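Local coordinates for UDP-glucose 4-epimerase (Campylobacter jejuni subsp. jejuni serotype O:2, PDB 7K3P), which probably interconverts UDP-glucose and UDP-galactose, and their N-acetylated counterparts, by epimerisation at C4 of the sugar with the help of a bound NAD, at residues A25-S30 with F338-Q343; G29-R34 with D250-H255. The protein carries 2 engineered substitutions. One frame throughout, in Å; residues are numbered along the deposited sequence.

Contact 1 (A25-S30 with F338-Q343); sequences AGYIGS and FDWEKQ. With NAD (nicotinamide-adenine-dinucleotide), chain C.
Trp340 of the C-terminal helix 330-343 meets Tyr27, the first helical residue after the glycine-rich turn of the Rossmann fold, and this aromatic pair makes up essentially the whole contact. Earlier in 338-343, Phe338 packs on Ala220 of helix 212-220. The indole of Trp340 then presents one face to the tyrosine: CE1 of Tyr27 sits 3.5 Å above that plane, over its centre. The stack is T-shaped, with the two planes at 70° and the tyrosine supplying the edge. Tyr27 reaches across because its CG is anti to the backbone N (chi1 -176°), which places the ring across the gap to Trp340 while its edge stays near NAD O2N. Its OH lies 3.4 Å from Trp340 CD1 but is hydrogen-bonded to Ala194 O, a bond that fixes where the far end of the ring lies. The next residue, Glu341, forms salt bridges with Lys214 and Lys223, tying helix 330-343 to the region of helix 212-220.

Behind the tyrosine ring, the start of helix 27-37 holds the NAD diphosphate by its backbone. Gly26 is the N-cap, and its carbonyl O accepts hydrogen bonds from both N and OG of Ser30. Nearly straight bonds run from Tyr27 N to O2A of NAD and, on the second phosphate, from Ile28 N to O1N, each 2.8 Å long.

Contact 2 (G29-R34 with D250-H255); sequences GSHTLR and DISSAH
Ser252 faces Thr32 where helices 27-37 and 248-261 cross at -61°, their local axes 8.6 Å apart at closest approach. Small residues allow the backbones to come close: the CA atoms of Thr32 and Ser252 are separated by 4.6 Å.

The polar part of the contact centres on a pair of hydroxyls, Thr32 OG1 and Ser252 OG, 3.0 Å apart. Each has a hydrogen bond to a carbonyl one turn back in its own helix, Thr32 OG1 to Ile28 O and Ser252 OG to Val248 O. Ser252 OG also reaches Ile28 O with a weak hydrogen bond. In Thr32 the hydroxyl stands anti to the carbonyl carbon (chi1 -63°), a setting that serves both the bond to Ile28 and the approach to Ser252.

Two van der Waals contacts flank this pair. CB of His31 lies 3.2 Å from Ser252 OG, while the imidazole leads away toward Tyr27, whose carbonyl is hydrogen-bonded to ND1. On the Thr32 side, CG2 approaches CB of His255 more loosely, at 4.4 Å.

Within helix 248-261, His255 ND1 donates to Ile251 O at 2.9 Å; the acceptor lies in the imidazole plane, although the nitrogen stands above the carbonyl plane. NE2 is bonded to Ser136 OG, and the two bonds together fix the ring's rotation. The whole is a close helix-helix crossing that packs the first helix of the Rossmann fold against helix 248-261.

In the fold
Both contacts involve helix 27-37. Contact 1 lies at its N-terminal turn, beside the NAD diphosphate, and joins it to the C-terminal helix; contact 2 lies further along and joins it to helix 248-261. Gly29 and Ser30 belong to both, and the contacts meet directly where Trp340 CZ2 comes 3.6 Å from His31 CE1. Their burial differs: contact 1 is partly buried, with a partly exposed tryptophan against a buried tyrosine, whereas contact 2 is mostly buried. The chemistry differs as well, a single aromatic pair between separated backbones in the former, and small hydroxyl side chains between closely spaced helices in the latter.

Contact 1 (A25-S30 with F338-Q343)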
loop_
_atom_site.group_PDB
_atom_site.type_symbol
_atom_site.label_atom_id
_atom_site.label_comp_id
_atom_site.label_asym_id
_atom_site.label_seq_id
_atom_site.Cartn_x
_atom_site.Cartn_y
_atom_site.Cartn_z
ATOM N N ALA A 25 -7.921 -22.909 -6.909
ATOM C CA ALA A 25 -8.522 -24.006 -6.142
ATOM C C ALA A 25 -9.560 -23.501 -5.144
ATOM O O ALA A 25 -10.227 -24.306 -4.481
ATOM C CB ALA A 25 -7.448 -24.831 -5.421
ATOM N N GLY A 26 -9.671 -22.177 -5.015
ATOM C CA GLY A 26 -10.617 -21.563 -4.090
ATOM C C GLY A 26 -12.030 -21.467 -4.670
ATOM O O GLY A 26 -12.312 -22.035 -5.728
ATOM N N TYR A 27 -12.918 -20.748 -3.987
ATOM C CA TYR A 27 -14.342 -20.730 -4.348
ATOM C C TYR A 27 -14.599 -20.076 -5.700
ATOM O O TYR A 27 -15.155 -20.705 -6.608
ATOM C CB TYR A 27 -15.162 -20.053 -3.243
ATOM C CG TYR A 27 -16.669 -20.064 -3.460
ATOM C CD1 TYR A 27 -17.350 -21.241 -3.791
ATOM C CD2 TYR A 27 -17.414 -18.898 -3.307
ATOM C CE1 TYR A 27 -18.731 -21.247 -3.978
ATOM C CE2 TYR A 27 -18.797 -18.895 -3.478
ATOM C CZ TYR A 27 -19.449 -20.070 -3.812
ATOM O OH TYR A 27 -20.823 -20.060 -3.981
ATOM N N ILE A 28 -14.202 -18.820 -5.856
ATOM C CA ILE A 28 -14.465 -18.137 -7.115
ATOM C C ILE A 28 -13.487 -18.607 -8.193
ATOM O O ILE A 28 -13.860 -18.762 -9.365
ATOM C CB ILE A 28 -14.371 -16.620 -6.968
ATOM C CG1 ILE A 28 -15.325 -16.122 -5.873
ATOM C CG2 ILE A 28 -14.676 -15.946 -8.287
ATOM C CD1 ILE A 28 -15.194 -14.619 -5.617
ATOM N N GLY A 29 -12.233 -18.828 -7.791
ATOM C CA GLY A 29 -11.212 -19.328 -8.701
ATOM C C GLY A 29 -11.551 -20.653 -9.386
ATOM O O GLY A 29 -11.349 -20.796 -10.600
ATOM N N SER A 30 -12.056 -21.621 -8.623
ATOM C CA SER A 30 -12.395 -22.921 -9.199
ATOM C C SER A 30 -13.589 -22.811 -10.153
ATOM O O SER A 30 -13.616 -23.466 -11.198
ATOM C CB SER A 30 -12.683 -23.948 -8.111
ATOM O OG SER A 30 -13.813 -23.583 -7.350
ATOM N N PHE A 338 -27.090 -21.794 0.147
ATOM C CA PHE A 338 -27.526 -22.837 1.064
ATOM C C PHE A 338 -26.718 -24.111 0.863
ATOM O O PHE A 338 -26.229 -24.705 1.832
ATOM C CB PHE A 338 -29.015 -23.135 0.872
ATOM C CG PHE A 338 -29.552 -24.155 1.834
ATOM C CD1 PHE A 338 -29.359 -24.002 3.202
ATOM C CD2 PHE A 338 -30.252 -25.265 1.373
ATOM C CE1 PHE A 338 -29.853 -24.938 4.099
ATOM C CE2 PHE A 338 -30.749 -26.208 2.261
ATOM C CZ PHE A 338 -30.552 -26.044 3.626
ATOM N N ASP A 339 -26.589 -24.523 -0.398
ATOM C CA ASP A 339 -25.845 -25.728 -0.740
ATOM C C ASP A 339 -24.385 -25.585 -0.331
ATOM O O ASP A 339 -23.816 -26.483 0.293
ATOM C CB ASP A 339 -25.942 -26.020 -2.241
ATOM C CG ASP A 339 -27.348 -26.415 -2.675
ATOM O OD1 ASP A 339 -28.118 -26.899 -1.821
ATOM O OD2 ASP A 339 -27.677 -26.235 -3.871
ATOM N N TRP A 340 -23.773 -24.456 -0.678
ATOM C CA TRP A 340 -22.384 -24.239 -0.300
ATOM C C TRP A 340 -22.190 -24.100 1.212
ATOM O O TRP A 340 -21.169 -24.536 1.756
ATOM C CB TRP A 340 -21.772 -23.075 -1.080
ATOM C CG TRP A 340 -21.395 -23.504 -2.461
ATOM C CD1 TRP A 340 -22.051 -23.209 -3.628
ATOM C CD2 TRP A 340 -20.297 -24.351 -2.821
ATOM N NE1 TRP A 340 -21.413 -23.805 -4.691
ATOM C CE2 TRP A 340 -20.332 -24.519 -4.222
ATOM C CE3 TRP A 340 -19.274 -24.982 -2.094
ATOM C CZ2 TRP A 340 -19.387 -25.290 -4.918
ATOM C CZ3 TRP A 340 -18.339 -25.750 -2.780
ATOM C CH2 TRP A 340 -18.400 -25.892 -4.181
ATOM N N GLU A 341 -23.181 -23.524 1.890
ATOM C CA GLU A 341 -23.110 -23.341 3.335
ATOM C C GLU A 341 -22.883 -24.667 4.064
ATOM O O GLU A 341 -22.055 -24.762 4.980
ATOM C CB GLU A 341 -24.393 -22.687 3.852
ATOM C CG GLU A 341 -24.356 -22.395 5.334
ATOM C CD GLU A 341 -23.150 -21.561 5.713
ATOM O OE1 GLU A 341 -22.524 -21.857 6.753
ATOM O OE2 GLU A 341 -22.830 -20.611 4.965
ATOM N N LYS A 342 -23.622 -25.690 3.647
ATOM C CA LYS A 342 -23.544 -27.007 4.272
ATOM C C LYS A 342 -22.194 -27.683 4.020
ATOM O O LYS A 342 -21.810 -28.611 4.734
ATOM C CB LYS A 342 -24.711 -27.880 3.800
ATOM C CG LYS A 342 -26.072 -27.272 4.147
ATOM C CD LYS A 342 -27.234 -28.165 3.746
ATOM C CE LYS A 342 -27.420 -28.199 2.238
ATOM N NZ LYS A 342 -28.585 -29.050 1.863
ATOM N N GLN A 343 -21.479 -27.194 3.011
ATOM C CA GLN A 343 -20.129 -27.654 2.696
ATOM C C GLN A 343 -19.072 -26.919 3.537
ATOM O O GLN A 343 -18.000 -27.465 3.827
ATOM C CB GLN A 343 -19.851 -27.431 1.209
ATOM C CG GLN A 343 -18.519 -27.973 0.715
ATOM C CD GLN A 343 -18.537 -29.484 0.545
ATOM O OE1 GLN A 343 -19.523 -30.146 0.892
ATOM N NE2 GLN A 343 -17.448 -30.037 0.006
HETATM P PA NAD C . -10.997 -18.237 -1.528
HETATM O O1A NAD C . -10.338 -18.321 -0.173
HETATM O O2A NAD C . -11.957 -19.376 -1.727
HETATM O O5B NAD C . -9.926 -18.327 -2.684
HETATM C C5B NAD C . -8.613 -17.941 -2.395
HETATM C C4B NAD C . -7.675 -18.932 -2.963
HETATM O O4B NAD C . -6.369 -18.437 -3.022
HETATM C C3B NAD C . -7.648 -20.236 -2.107
HETATM O O3B NAD C . -7.884 -21.508 -2.823
HETATM C C2B NAD C . -6.317 -20.115 -1.327
HETATM O O2B NAD C . -5.768 -21.319 -1.001
HETATM C C1B NAD C . -5.513 -19.350 -2.330
HETATM N N9A NAD C . -4.366 -18.656 -1.723
HETATM C C8A NAD C . -4.403 -17.784 -0.695
HETATM N N7A NAD C . -3.164 -17.365 -0.392
HETATM C C5A NAD C . -2.289 -17.952 -1.218
HETATM C C6A NAD C . -0.893 -17.909 -1.367
HETATM N N6A NAD C . -0.103 -17.060 -0.507
HETATM N N1A NAD C . -0.297 -18.635 -2.334
HETATM C C2A NAD C . -0.999 -19.432 -3.158
HETATM N N3A NAD C . -2.365 -19.518 -3.035
HETATM C C4A NAD C . -3.028 -18.794 -2.087
HETATM O O3 NAD C . -11.734 -16.832 -1.620
HETATM P PN NAD C . -12.762 -16.455 -2.756
HETATM O O1N NAD C . -12.713 -17.473 -3.881
HETATM O O2N NAD C . -14.127 -16.418 -2.138
HETATM O O5D NAD C . -12.372 -15.022 -3.298
HETATM C C5D NAD C . -11.306 -14.923 -4.214
HETATM C C4D NAD C . -10.950 -13.474 -4.498
HETATM O O4D NAD C . -12.102 -12.707 -4.772
HETATM C C3D NAD C . -10.130 -12.800 -3.403
HETATM O O3D NAD C . -9.186 -11.985 -3.972
HETATM C C2D NAD C . -11.073 -11.925 -2.691
HETATM O O2D NAD C . -10.484 -10.841 -2.075
HETATM C C1D NAD C . -12.065 -11.568 -3.830
HETATM N N1N NAD C . -13.467 -11.156 -3.361
HETATM C C2N NAD C . -14.235 -12.162 -2.806
HETATM C C3N NAD C . -15.520 -11.866 -2.362
HETATM C C7N NAD C . -16.367 -12.954 -1.755
HETATM O O7N NAD C . -15.948 -14.092 -1.615
HETATM N N7N NAD C . -17.687 -12.633 -1.326
HETATM C C4N NAD C . -16.010 -10.580 -2.491
HETATM C C5N NAD C . -15.236 -9.586 -3.046
HETATM C C6N NAD C . -13.937 -9.866 -3.494
#

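Contact 2 (G29-R34 with D250-H255)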
loop_
_atom_site.group_PDB
_atom_site.type_symbol
_atom_site.label_atom_id
_atom_site.label_comp_id
_atom_site.label_asym_id
_atom_site.label_seq_id
_atom_site.Cartn_x
_atom_site.Cartn_y
_atom_site.Cartn_z
ATOM N N GLY A 29 -12.233 -18.828 -7.791
ATOM C CA GLY A 29 -11.212 -19.328 -8.701
ATOM C C GLY A 29 -11.551 -20.653 -9.386
ATOM O O GLY A 29 -11.349 -20.796 -10.600
ATOM N N SER A 30 -12.056 -21.621 -8.623
ATOM C CA SER A 30 -12.395 -22.921 -9.199
ATOM C C SER A 30 -13.589 -22.811 -10.153
ATOM O O SER A 30 -13.616 -23.466 -11.198
ATOM C CB SER A 30 -12.683 -23.948 -8.111
ATOM O OG SER A 30 -13.813 -23.583 -7.350
ATOM N N HIS A 31 -14.572 -21.987 -9.800
ATOM C CA HIS A 31 -15.706 -21.755 -10.695
ATOM C C HIS A 31 -15.280 -21.045 -11.964
ATOM O O HIS A 31 -15.813 -21.310 -13.051
ATOM C CB HIS A 31 -16.796 -20.947 -9.992
ATOM C CG HIS A 31 -17.594 -21.751 -9.026
ATOM N ND1 HIS A 31 -17.126 -22.096 -7.779
ATOM C CD2 HIS A 31 -18.823 -22.313 -9.139
ATOM C CE1 HIS A 31 -18.039 -22.819 -7.153
ATOM N NE2 HIS A 31 -19.076 -22.963 -7.957
ATOM N N THR A 32 -14.319 -20.136 -11.832
ATOM C CA THR A 32 -13.782 -19.443 -12.991
ATOM C C THR A 32 -12.943 -20.426 -13.812
ATOM O O THR A 32 -12.933 -20.391 -15.051
ATOM C CB THR A 32 -12.944 -18.223 -12.563
ATOM O OG1 THR A 32 -13.789 -17.280 -11.884
ATOM C CG2 THR A 32 -12.295 -17.541 -13.769
ATOM N N LEU A 33 -12.240 -21.307 -13.110
ATOM C CA LEU A 33 -11.478 -22.368 -13.763
ATOM C C LEU A 33 -12.388 -23.214 -14.647
ATOM O O LEU A 33 -12.081 -23.446 -15.820
ATOM C CB LEU A 33 -10.804 -23.259 -12.715
ATOM C CG LEU A 33 -10.150 -24.537 -13.253
ATOM C CD1 LEU A 33 -9.035 -24.178 -14.221
ATOM C CD2 LEU A 33 -9.638 -25.423 -12.102
ATOM N N ARG A 34 -13.509 -23.667 -14.082
ATOM C CA ARG A 34 -14.460 -24.509 -14.815
ATOM C C ARG A 34 -14.917 -23.837 -16.112
ATOM O O ARG A 34 -14.966 -24.472 -17.173
ATOM C CB ARG A 34 -15.661 -24.860 -13.929
ATOM C CG ARG A 34 -16.711 -25.741 -14.597
ATOM C CD ARG A 34 -17.790 -26.163 -13.610
ATOM N NE ARG A 34 -17.230 -26.849 -12.442
ATOM C CZ ARG A 34 -17.124 -28.172 -12.321
ATOM N NH1 ARG A 34 -17.541 -28.973 -13.296
ATOM N NH2 ARG A 34 -16.595 -28.695 -11.219
ATOM N N ASP A 250 -21.595 -15.941 -11.899
ATOM C CA ASP A 250 -21.712 -14.637 -12.559
ATOM C C ASP A 250 -20.509 -13.738 -12.294
ATOM O O ASP A 250 -20.074 -12.966 -13.167
ATOM C CB ASP A 250 -22.995 -13.922 -12.108
ATOM C CG ASP A 250 -24.250 -14.507 -12.746
ATOM O OD1 ASP A 250 -24.141 -15.051 -13.864
ATOM O OD2 ASP A 250 -25.341 -14.422 -12.133
ATOM N N ILE A 251 -19.985 -13.788 -11.073
ATOM C CA ILE A 251 -18.728 -13.073 -10.832
ATOM C C ILE A 251 -17.627 -13.823 -11.595
ATOM O O ILE A 251 -16.719 -13.212 -12.154
ATOM C CB ILE A 251 -18.406 -12.919 -9.320
ATOM C CG1 ILE A 251 -17.063 -12.210 -9.119
ATOM C CG2 ILE A 251 -18.433 -14.265 -8.609
ATOM C CD1 ILE A 251 -17.006 -10.854 -9.791
ATOM N N SER A 252 -17.735 -15.149 -11.644
ATOM C CA SER A 252 -16.760 -15.932 -12.405
ATOM C C SER A 252 -16.749 -15.500 -13.869
ATOM O O SER A 252 -15.691 -15.204 -14.413
ATOM C CB SER A 252 -17.017 -17.433 -12.273
ATOM O OG SER A 252 -16.609 -17.897 -11.001
ATOM N N SER A 253 -17.924 -15.422 -14.500
ATOM C CA SER A 253 -17.970 -15.087 -15.923
ATOM C C SER A 253 -17.454 -13.672 -16.186
ATOM O O SER A 253 -16.873 -13.388 -17.240
ATOM C CB SER A 253 -19.390 -15.297 -16.500
ATOM O OG SER A 253 -20.308 -14.356 -15.960
ATOM N N ALA A 254 -17.632 -12.774 -15.223
ATOM C CA ALA A 254 -17.154 -11.394 -15.409
ATOM C C ALA A 254 -15.637 -11.319 -15.493
ATOM O O ALA A 254 -15.076 -10.379 -16.059
ATOM C CB ALA A 254 -17.670 -10.477 -14.290
ATOM N N HIS A 255 -14.958 -12.296 -14.902
ATOM C CA HIS A 255 -13.501 -12.312 -14.986
ATOM C C HIS A 255 -13.073 -12.703 -16.413
ATOM O O HIS A 255 -12.133 -12.129 -16.971
ATOM C CB HIS A 255 -12.922 -13.237 -13.913
ATOM C CG HIS A 255 -12.871 -12.610 -12.550
ATOM N ND1 HIS A 255 -13.993 -12.430 -11.766
ATOM C CD2 HIS A 255 -11.832 -12.100 -11.843
ATOM C CE1 HIS A 255 -13.641 -11.857 -10.626
ATOM N NE2 HIS A 255 -12.338 -11.647 -10.645
#